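Local coordinates for protein cytochrome P450 (Zobellia galactanivorans, PDB 6G5O) that belongs to the cytochrome P450 superfamily and holds an iron-containing protoporphyrin IX inside a largely helical fold, at residues Phe126-Arg129 with Leu130-Ala134; Thr141-Ser144 with Glu145-Thr148; Ser108-Val111 with Glu112-Leu116. All blocks are in the same frame, centred on the assembly; numbering follows the deposited sequence.

How the interactions relate
From the N terminus, interaction 3 (108-116) comes first, near the end of helix 97-117; interaction 1 (126-134) follows on helix 122-139, and interaction 2 (141-148) covers the turn into helix 145-152. Each closes only a turn or so of chain; they run in series and none nests in or crosses another. In space interaction 1 is the middle piece. Its Phe126 packs on Thr114, Ile110 and Val111 of interaction 3, tying the two long helices together. At the other end, Arg133 lies against Phe143, and Ser132 against Ser146, of interaction 2. Interactions 2 and 3 do not touch each other directly.

Interaction 1 (Phe126-Arg129 with Leu130-Ala134)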
loop_
_atom_site.group_PDB
_atom_site.type_symbol
_atom_site.label_atom_id
_atom_site.label_comp_id
_atom_site.label_asym_id
_atom_site.label_seq_id
_atom_site.Cartn_x
_atom_site.Cartn_y
_atom_site.Cartn_z
ATOM N N PHE A 126 -14.566 -2.694 -9.881
ATOM C CA PHE A 126 -13.367 -2.573 -10.714
ATOM C C PHE A 126 -12.078 -2.795 -9.876
ATOM O O PHE A 126 -11.352 -3.713 -10.126
ATOM C CB PHE A 126 -13.352 -1.215 -11.444
ATOM C CG PHE A 126 -12.227 -1.066 -12.419
ATOM C CD1 PHE A 126 -10.930 -0.874 -11.978
ATOM C CD2 PHE A 126 -12.458 -1.122 -13.770
ATOM C CE1 PHE A 126 -9.888 -0.756 -12.871
ATOM C CE2 PHE A 126 -11.427 -0.997 -14.670
ATOM C CZ PHE A 126 -10.135 -0.812 -14.209
ATOM N N ALA A 127 -11.824 -1.969 -8.879
ATOM C CA ALA A 127 -10.571 -2.001 -8.139
ATOM C C ALA A 127 -10.375 -3.297 -7.332
ATOM O O ALA A 127 -9.322 -3.926 -7.435
ATOM C CB ALA A 127 -10.486 -0.788 -7.245
ATOM N N LEU A 128 -11.403 -3.700 -6.591
ATOM C CA LEU A 128 -11.388 -4.957 -5.829
ATOM C C LEU A 128 -11.201 -6.197 -6.713
ATOM O O LEU A 128 -10.476 -7.130 -6.352
ATOM C CB LEU A 128 -12.668 -5.091 -5.017
ATOM C CG LEU A 128 -12.921 -6.413 -4.297
ATOM C CD1 LEU A 128 -11.876 -6.716 -3.218
ATOM C CD2 LEU A 128 -14.305 -6.394 -3.653
ATOM N N ARG A 129 -11.836 -6.204 -7.875
ATOM C CA ARG A 129 -11.664 -7.298 -8.838
ATOM C C ARG A 129 -10.234 -7.348 -9.421
ATOM O O ARG A 129 -9.655 -8.420 -9.552
ATOM C CB ARG A 129 -12.633 -7.164 -10.025
ATOM C CG ARG A 129 -13.942 -7.969 -9.978
ATOM C CD ARG A 129 -15.003 -7.277 -9.158
ATOM N NE ARG A 129 -16.311 -7.906 -9.215
ATOM C CZ ARG A 129 -17.209 -7.897 -8.216
ATOM N NH1 ARG A 129 -16.961 -7.298 -7.044
ATOM N NH2 ARG A 129 -18.391 -8.499 -8.382
ATOM N N LEU A 130 -9.727 -6.209 -9.888
ATOM C CA LEU A 130 -8.378 -6.149 -10.407
ATOM C C LEU A 130 -7.350 -6.587 -9.311
ATOM O O LEU A 130 -6.494 -7.404 -9.572
ATOM C CB LEU A 130 -8.108 -4.736 -10.907
ATOM C CG LEU A 130 -6.829 -4.401 -11.667
ATOM C CD1 LEU A 130 -6.918 -2.978 -12.204
ATOM C CD2 LEU A 130 -5.621 -4.519 -10.757
ATOM N N GLN A 131 -7.481 -6.076 -8.104
ATOM C CA GLN A 131 -6.553 -6.370 -6.999
ATOM C C GLN A 131 -6.519 -7.862 -6.636
ATOM O O GLN A 131 -5.437 -8.470 -6.586
ATOM C CB GLN A 131 -6.894 -5.513 -5.767
ATOM C CG GLN A 131 -6.001 -5.729 -4.527
ATOM C CD GLN A 131 -6.532 -6.803 -3.572
ATOM O OE1 GLN A 131 -7.722 -6.932 -3.424
ATOM N NE2 GLN A 131 -5.635 -7.544 -2.903
ATOM N N SER A 132 -7.706 -8.453 -6.459
ATOM C CA SER A 132 -7.863 -9.882 -6.163
ATOM C C SER A 132 -7.336 -10.777 -7.285
ATOM O O SER A 132 -6.697 -11.836 -7.031
ATOM C CB SER A 132 -9.349 -10.187 -5.963
ATOM O OG SER A 132 -9.837 -9.521 -4.814
ATOM N N ARG A 133 -7.633 -10.413 -8.533
ATOM C CA ARG A 133 -7.112 -11.218 -9.612
ATOM C C ARG A 133 -5.583 -11.100 -9.704
ATOM O O ARG A 133 -4.877 -12.101 -9.900
ATOM C CB ARG A 133 -7.791 -10.866 -10.928
ATOM C CG ARG A 133 -9.240 -11.294 -10.941
ATOM C CD ARG A 133 -9.981 -10.802 -12.169
ATOM N NE ARG A 133 -11.417 -11.007 -11.976
ATOM C CZ ARG A 133 -12.371 -10.470 -12.748
ATOM N NH1 ARG A 133 -12.062 -9.696 -13.817
ATOM N NH2 ARG A 133 -13.644 -10.699 -12.440
ATOM N N ALA A 134 -5.056 -9.884 -9.590
ATOM C CA ALA A 134 -3.608 -9.713 -9.681
ATOM C C ALA A 134 -2.895 -10.476 -8.555
ATOM O O ALA A 134 -1.789 -10.926 -8.731
ATOM C CB ALA A 134 -3.259 -8.261 -9.633
#
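Successive turns of helix 122-139, by its order in the chain probably helix E of the P450 fold, meet here through three side-chain pairs spaced four residues apart: Phe126 with Leu130, Leu128 with Ser132, and Arg129 with Arg133. Phe126 and Leu130 run side by side and point the same way. Both have CG anti to the backbone N, Phe126 with chi1 at -174°, and this shared setting brings ring atom CE1 of Phe126 to 3.8 Å from CD1 of Leu130, the methyl coming in obliquely to the ring.

On another side of the helix, the carbonyl of Leu128 is gripped twice by one residue. Leu128 O takes the regular backbone bond from Ser132 N (3.1 Å) and a second bond from Ser132 OG at 2.9 Å; the two donors come in from opposite faces of the carbonyl plane. The buried serine hydroxyl is thus satisfied within its own helix, while CD1 of Leu128 lies against OG of Ser132 at 3.8 Å.

The two arginines cross at a slant. Arg129 bends sharply at chi2 (82°), and its CG sits over one face of the Arg133 guanidinium, toward the rim, 3.7 Å from NH2 of Arg133. Arg133 runs straight from CG to NE, starting close to the backbone, with its CG 3.2 Å from Arg129 O. The guanidinium planes are turned 61° from each other, and the like charges keep some distance, Arg129 NE lying 5.0 Å from Arg133 NH2. Arg129 NH1 also makes a weak bond back to Thr124 O.

Phe126 and Ala127 face helix 223-238, at Ile233 and Thr230, while Leu130 and Ala134 rest on Ile107 and Leu103 of helix 97-117. Helix 145-152 covers a further side, where Trp149 meets Ser132 and Ile150 meets Arg129.

Interaction 2 (Thr141-Ser144 with Glu145-Thr148); sequences TPFS and ESET
A type I beta turn from Pro142 to Glu145 brings the chain into helix 145-152, and the side chains of Phe143 and Ser146 meet across it. The Phe143 ring turns one face to Ser146, whose hydroxyl lies over the rim rather than the middle: OG of Ser146 is 4.3 Å from ring atom CE1 of Phe143. That hydroxyl is committed to the backbone. With chi1 at 65°, Ser146 OG stands between its own N and carbonyl carbon and is turned back on the preceding turn, where it bonds to Phe143 O at 2.8 Å. The approach is almost in line with the carbonyl. Ser146 N reaches the same Phe143 O at 3.1 Å, but from 40° above the carbonyl plane, so one oxygen holds two donors of a single residue. The serine is buried, against Arg133 and Thr136 of helix 122-139.

Just ahead of the turn, Thr141 crosses Glu145 at about a right angle, with OG1 of Thr141 3.9 Å from CB of Glu145. The same OG1 gives a weak hydrogen bond to Pro142 O at 3.4 Å, the oxygen on which Glu145 N closes the beta turn at 3.1 Å. Glu145 bends at CG, and its carboxylate leads away from this crossing to helix 169-185, where OE1 bonds to Tyr175 OH. Glu145 and Glu147 both lie near the amino end of the helix, a placement that would probably suit their negative charges. Glu147 N bonds to Ser144 O at 3.1 Å, and CB of Glu147 lies 3.5 Å from that same oxygen.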
loop_
_atom_site.group_PDB
_atom_site.type_symbol
_atom_site.label_atom_id
_atom_site.label_comp_id
_atom_site.label_asym_id
_atom_site.label_seq_id
_atom_site.Cartn_x
_atom_site.Cartn_y
_atom_site.Cartn_z
ATOM N N THR A 141 -1.466 -19.030 -7.053
ATOM C CA THR A 141 -2.622 -19.859 -6.803
ATOM C C THR A 141 -3.499 -19.927 -8.075
ATOM O O THR A 141 -3.376 -19.106 -8.996
ATOM C CB THR A 141 -3.536 -19.286 -5.689
ATOM O OG1 THR A 141 -4.067 -18.016 -6.089
ATOM C CG2 THR A 141 -2.824 -19.112 -4.406
ATOM N N PRO A 142 -4.412 -20.894 -8.110
ATOM C CA PRO A 142 -5.383 -20.873 -9.211
ATOM C C PRO A 142 -6.183 -19.545 -9.289
ATOM O O PRO A 142 -6.557 -18.948 -8.268
ATOM C CB PRO A 142 -6.321 -22.054 -8.885
ATOM C CG PRO A 142 -5.508 -22.966 -7.980
ATOM C CD PRO A 142 -4.556 -22.076 -7.217
ATOM N N PHE A 143 -6.445 -19.093 -10.505
ATOM C CA PHE A 143 -7.227 -17.879 -10.709
ATOM C C PHE A 143 -8.530 -17.808 -9.897
ATOM O O PHE A 143 -8.906 -16.749 -9.378
ATOM C CB PHE A 143 -7.508 -17.752 -12.185
ATOM C CG PHE A 143 -8.322 -16.548 -12.556
ATOM C CD1 PHE A 143 -9.716 -16.630 -12.563
ATOM C CD2 PHE A 143 -7.701 -15.324 -12.884
ATOM C CE1 PHE A 143 -10.476 -15.520 -12.917
ATOM C CE2 PHE A 143 -8.465 -14.223 -13.232
ATOM C CZ PHE A 143 -9.847 -14.326 -13.260
ATOM N N SER A 144 -9.212 -18.934 -9.762
ATOM C CA SER A 144 -10.536 -18.964 -9.103
ATOM C C SER A 144 -10.502 -18.589 -7.619
ATOM O O SER A 144 -11.528 -18.266 -7.031
ATOM C CB SER A 144 -11.122 -20.360 -9.237
ATOM O OG SER A 144 -10.430 -21.250 -8.370
ATOM N N GLU A 145 -9.320 -18.631 -6.999
ATOM C CA GLU A 145 -9.212 -18.227 -5.583
ATOM C C GLU A 145 -9.579 -16.749 -5.387
ATOM O O GLU A 145 -9.958 -16.336 -4.295
ATOM C CB GLU A 145 -7.801 -18.531 -5.062
ATOM C CG GLU A 145 -7.678 -18.651 -3.554
ATOM C CD GLU A 145 -8.502 -19.776 -2.938
ATOM O OE1 GLU A 145 -8.797 -19.663 -1.728
ATOM O OE2 GLU A 145 -8.818 -20.772 -3.632
ATOM N N SER A 146 -9.458 -15.947 -6.450
ATOM C CA SER A 146 -9.849 -14.532 -6.419
ATOM C C SER A 146 -11.308 -14.293 -6.031
ATOM O O SER A 146 -11.629 -13.234 -5.436
ATOM C CB SER A 146 -9.606 -13.878 -7.778
ATOM O OG SER A 146 -10.428 -14.430 -8.776
ATOM N N GLU A 147 -12.187 -15.260 -6.359
ATOM C CA GLU A 147 -13.630 -15.172 -6.002
ATOM C C GLU A 147 -13.834 -15.188 -4.490
ATOM O O GLU A 147 -14.655 -14.455 -3.930
ATOM C CB GLU A 147 -14.454 -16.290 -6.667
ATOM C CG GLU A 147 -14.662 -16.126 -8.161
ATOM C CD GLU A 147 -15.294 -14.774 -8.568
ATOM O OE1 GLU A 147 -16.097 -14.176 -7.800
ATOM O OE2 GLU A 147 -14.957 -14.303 -9.669
ATOM N N THR A 148 -13.056 -16.001 -3.805
ATOM C CA THR A 148 -13.077 -15.973 -2.361
ATOM C C THR A 148 -12.733 -14.596 -1.839
ATOM O O THR A 148 -13.443 -14.035 -0.974
ATOM C CB THR A 148 -12.108 -17.016 -1.794
ATOM O OG1 THR A 148 -12.462 -18.301 -2.335
ATOM C CG2 THR A 148 -12.146 -17.016 -0.268
#

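Interaction 3 (Ser108-Val111 with Glu112-Leu116)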
loop_
_atom_site.group_PDB
_atom_site.type_symbol
_atom_site.label_atom_id
_atom_site.label_comp_id
_atom_site.label_asym_id
_atom_site.label_seq_id
_atom_site.Cartn_x
_atom_site.Cartn_y
_atom_site.Cartn_z
ATOM N N SER A 108 -6.603 -5.718 -19.288
ATOM C CA SER A 108 -7.277 -5.547 -20.547
ATOM C C SER A 108 -8.747 -6.047 -20.486
ATOM O O SER A 108 -9.683 -5.289 -20.776
ATOM C CB SER A 108 -6.495 -6.304 -21.621
ATOM O OG SER A 108 -7.090 -6.085 -22.877
ATOM N N GLU A 109 -8.930 -7.295 -20.036
ATOM C CA GLU A 109 -10.261 -7.891 -19.843
ATOM C C GLU A 109 -11.223 -7.039 -19.000
ATOM O O GLU A 109 -12.364 -6.777 -19.410
ATOM C CB GLU A 109 -10.157 -9.291 -19.232
ATOM C CG GLU A 109 -11.243 -9.597 -18.178
ATOM C CD GLU A 109 -11.890 -10.974 -18.308
ATOM O OE1 GLU A 109 -11.197 -11.985 -18.039
ATOM O OE2 GLU A 109 -13.102 -11.015 -18.662
ATOM N N ILE A 110 -10.771 -6.619 -17.818
ATOM C CA ILE A 110 -11.624 -5.825 -16.919
ATOM C C ILE A 110 -11.927 -4.424 -17.501
ATOM O O ILE A 110 -13.027 -3.888 -17.314
ATOM C CB ILE A 110 -11.057 -5.771 -15.477
ATOM C CG1 ILE A 110 -12.038 -5.145 -14.492
ATOM C CG2 ILE A 110 -9.814 -4.917 -15.390
ATOM C CD1 ILE A 110 -13.321 -5.911 -14.293
ATOM N N VAL A 111 -10.973 -3.832 -18.212
ATOM C CA VAL A 111 -11.255 -2.564 -18.871
ATOM C C VAL A 111 -12.309 -2.748 -19.999
ATOM O O VAL A 111 -13.236 -1.955 -20.079
ATOM C CB VAL A 111 -9.968 -1.860 -19.364
ATOM C CG1 VAL A 111 -10.290 -0.688 -20.268
ATOM C CG2 VAL A 111 -9.144 -1.366 -18.175
ATOM N N GLU A 112 -12.174 -3.790 -20.817
ATOM C CA GLU A 112 -13.114 -4.060 -21.939
ATOM C C GLU A 112 -14.531 -4.323 -21.447
ATOM O O GLU A 112 -15.453 -3.723 -21.952
ATOM C CB GLU A 112 -12.690 -5.249 -22.814
ATOM C CG GLU A 112 -11.301 -5.169 -23.441
ATOM C CD GLU A 112 -11.236 -4.518 -24.807
ATOM O OE1 GLU A 112 -12.047 -3.622 -25.140
ATOM O OE2 GLU A 112 -10.310 -4.902 -25.559
ATOM N N GLU A 113 -14.686 -5.202 -20.455
ATOM C CA GLU A 113 -15.971 -5.417 -19.798
ATOM C C GLU A 113 -16.566 -4.122 -19.176
ATOM O O GLU A 113 -17.788 -3.892 -19.211
ATOM C CB GLU A 113 -15.855 -6.588 -18.810
ATOM C CG GLU A 113 -16.515 -6.444 -17.432
ATOM C CD GLU A 113 -16.203 -7.635 -16.505
ATOM O OE1 GLU A 113 -15.601 -7.458 -15.397
ATOM O OE2 GLU A 113 -16.554 -8.776 -16.889
ATOM N N THR A 114 -15.721 -3.263 -18.629
ATOM C CA THR A 114 -16.205 -1.999 -18.084
ATOM C C THR A 114 -16.678 -1.025 -19.205
ATOM O O THR A 114 -17.597 -0.223 -18.997
ATOM C CB THR A 114 -15.117 -1.344 -17.237
ATOM O OG1 THR A 114 -14.737 -2.240 -16.180
ATOM C CG2 THR A 114 -15.606 -0.043 -16.649
ATOM N N LEU A 115 -16.044 -1.098 -20.373
ATOM C CA LEU A 115 -16.479 -0.331 -21.535
ATOM C C LEU A 115 -17.855 -0.760 -22.039
ATOM O O LEU A 115 -18.632 0.093 -22.418
ATOM C CB LEU A 115 -15.447 -0.384 -22.659
ATOM C CG LEU A 115 -14.291 0.580 -22.369
ATOM C CD1 LEU A 115 -13.131 0.324 -23.327
ATOM C CD2 LEU A 115 -14.782 2.041 -22.428
ATOM N N LEU A 116 -18.160 -2.064 -22.003
ATOM C CA LEU A 116 -19.522 -2.565 -22.274
ATOM C C LEU A 116 -20.567 -2.155 -21.254
ATOM O O LEU A 116 -21.669 -1.840 -21.644
ATOM C CB LEU A 116 -19.557 -4.089 -22.366
ATOM C CG LEU A 116 -18.973 -4.813 -23.586
ATOM C CD1 LEU A 116 -19.838 -6.030 -23.939
ATOM C CD2 LEU A 116 -18.780 -3.904 -24.795
#
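Thr114 folds back on Ile110 in the last turns of helix 97-117, by its order in the chain probably helix D of the P450 fold, and the contact is a run of pairs three and four residues apart along it. The threonine's conformation is readily explained. With chi1 at -58°, its OG1 sits beside the backbone N and faces the preceding turn, where it bonds to Ile110 O at 2.6 Å. Thr114 N also bonds to Ile110 O, at 3.1 Å and from the opposite face of the carbonyl plane. The buried hydroxyl thereby has a partner in its own helix, and CG2 takes the position anti to N.

Val111 has CG1 in that same anti position, which turns this methyl toward Leu115, whose CD1 lies 4.3 Å from Val111 CG1, a loose apolar contact. Helix 333-350 covers Val111 with Thr346 and Leu347, while Phe382 of strand 369-384 lies on Thr114 and Leu115.

The acidic side chains are set less regularly. Glu113 has chi1 at 137°, away from any staggered position, then runs extended across Ile110; the short approach of its OE1 to Ile110 CD1 makes the placement of this carboxylate doubtful. Glu109 is likewise unstaggered at chi1 (141°). As modelled, its OE2 stands 4.5 Å from Glu113 OE2, but any repulsion between the two charges is as uncertain as the position of the Glu113 carboxylate.

Glu112 is more conventional. It bends at CG, and its carboxylate has Lys350 as a long, weak ion-pair partner. Its backbone N bonds to Ser108 O at 2.9 Å, and CG of Glu112 packs against that same oxygen at 3.1 Å.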